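Local coordinates for putative ATPase, AAA family (Prochlorococcus marinus subsp. pastoris str. CCMP1986, PDB 3CTD) that is probably a DNA-dependent ATPase of the RarA/MGS1/WRNIP1 subfamily acting when DNA replication stalls, seen here as its C-terminal portion without the ATPase core, at the interface of chains A and B. Numbering follows the deposited sequence. Chains: chain A/B, Putative ATPase, AAA family.

The interface of chains A and B. Residues chain A 51-52, 55, 118, 122; chain B 184.
The N-terminal turns of helix 51-63 and the C-terminal end of helix 110-122 in chain A together receive one aromatic side chain, B:Trp184, which a loop of the neighbouring copy lays across them. The contact residues of both chains fall in the MgsA-type C-terminal family region, and the deposited assembly holds four copies; whether this pairing forms in solution the structure alone does not show. The indole lies over aliphatic groups. Its five-membered ring has the CD2 methyl of A:Leu118 against one face, 3.9 Å from CG of B:Trp184 and shifted toward the rim. At the benzo end, A:Pro51 brings its ring carbon CG to 3.5 Å from CE3 of B:Trp184. Farther along, A:Ile122 meets the tip of the indole at about a right angle with two branches: CD1 sits 3.8 Å from CH2 of B:Trp184, while CG2 touches both CH2 and CZ3. A:Leu55 adds a lighter contact, its CD1 methyl 4.0 Å from CB of B:Trp184. In B:Trp184, CG stands anti to the residue's own backbone N (chi1 175°), and the indole therefore extends away from that nitrogen toward A:Leu118 and A:Ile122. An alanine in place of B:Trp184 would probably open a gap between A:Pro51, A:Leu118 and A:Ile122, with their apolar groups robbed of the indole that covers them. The polar part of the contact is a hydrogen bond from the backbone N of B:Trp184 to the carboxylate oxygen OD1 of A:Asp52 at 2.8 Å, nearly straight (163° at the hydrogen) and almost in line with the oxygen's C-O bond. The second carboxylate oxygen, OD2 of A:Asp52, lies 2.7 Å from the oxygen of water 1, which sits beside the carbonyl O of B:Trp184.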
loop_
_atom_site.group_PDB
_atom_site.type_symbol
_atom_site.label_atom_id
_atom_site.label_comp_id
_atom_site.label_asym_id
_atom_site.label_seq_id
_atom_site.Cartn_x
_atom_site.Cartn_y
_atom_site.Cartn_z
ATOM N N PRO A 51 -6.081 -21.762 -8.311
ATOM C CA PRO A 51 -4.829 -21.138 -8.742
ATOM C C PRO A 51 -4.183 -21.890 -9.884
ATOM O O PRO A 51 -3.411 -21.285 -10.664
ATOM C CB PRO A 51 -3.932 -21.178 -7.507
ATOM C CG PRO A 51 -4.600 -22.154 -6.546
ATOM C CD PRO A 51 -6.090 -22.121 -6.881
ATOM N N ASP A 52 -4.535 -23.172 -10.036
ATOM C CA ASP A 52 -3.910 -23.995 -11.078
ATOM C C ASP A 52 -4.453 -23.660 -12.458
ATOM O O ASP A 52 -3.685 -23.492 -13.389
ATOM C CB ASP A 52 -4.046 -25.494 -10.755
ATOM C CG ASP A 52 -3.359 -25.842 -9.443
ATOM O OD1 ASP A 52 -2.119 -25.733 -9.363
ATOM O OD2 ASP A 52 -4.066 -26.142 -8.471
ATOM N N LEU A 55 -3.243 -20.259 -13.622
ATOM C CA LEU A 55 -1.898 -20.251 -14.234
ATOM C C LEU A 55 -1.991 -20.853 -15.618
ATOM O O LEU A 55 -1.405 -20.354 -16.596
ATOM C CB LEU A 55 -0.874 -21.006 -13.399
ATOM C CG LEU A 55 -0.556 -20.375 -12.050
ATOM C CD1 LEU A 55 0.136 -21.368 -11.234
ATOM C CD2 LEU A 55 0.328 -19.110 -12.219
ATOM N N LEU A 118 -2.028 -15.239 -9.225
ATOM C CA LEU A 118 -2.150 -16.105 -8.060
ATOM C C LEU A 118 -2.727 -15.375 -6.853
ATOM O O LEU A 118 -3.478 -15.939 -6.056
ATOM C CB LEU A 118 -0.788 -16.715 -7.684
ATOM C CG LEU A 118 -0.271 -17.770 -8.664
ATOM C CD1 LEU A 118 1.235 -17.925 -8.529
ATOM C CD2 LEU A 118 -0.985 -19.086 -8.445
ATOM N N ILE A 122 -6.260 -16.945 -4.894
ATOM C CA ILE A 122 -6.323 -17.505 -3.555
ATOM C C ILE A 122 -6.908 -16.544 -2.529
ATOM O O ILE A 122 -7.066 -16.896 -1.356
ATOM C CB ILE A 122 -4.954 -18.085 -3.111
ATOM C CG1 ILE A 122 -3.927 -16.980 -2.835
ATOM C CG2 ILE A 122 -4.461 -19.064 -4.180
ATOM C CD1 ILE A 122 -2.519 -17.507 -2.592
ATOM N N TRP B 184 0.617 -25.198 -8.781
ATOM C CA TRP B 184 1.083 -24.353 -7.664
ATOM C C TRP B 184 0.999 -25.056 -6.306
ATOM O O TRP B 184 -0.012 -25.642 -5.989
ATOM C CB TRP B 184 0.223 -23.080 -7.636
ATOM C CG TRP B 184 0.480 -22.160 -6.484
ATOM C CD1 TRP B 184 1.520 -21.279 -6.352
ATOM C CD2 TRP B 184 -0.340 -21.976 -5.306
ATOM N NE1 TRP B 184 1.406 -20.576 -5.155
ATOM C CE2 TRP B 184 0.277 -20.984 -4.505
ATOM C CE3 TRP B 184 -1.528 -22.547 -4.854
ATOM C CZ2 TRP B 184 -0.260 -20.555 -3.298
ATOM C CZ3 TRP B 184 -2.063 -22.113 -3.613
ATOM C CH2 TRP B 184 -1.433 -21.128 -2.875
HETATM O O HOH W 1 -2.357 -25.869 -6.455
#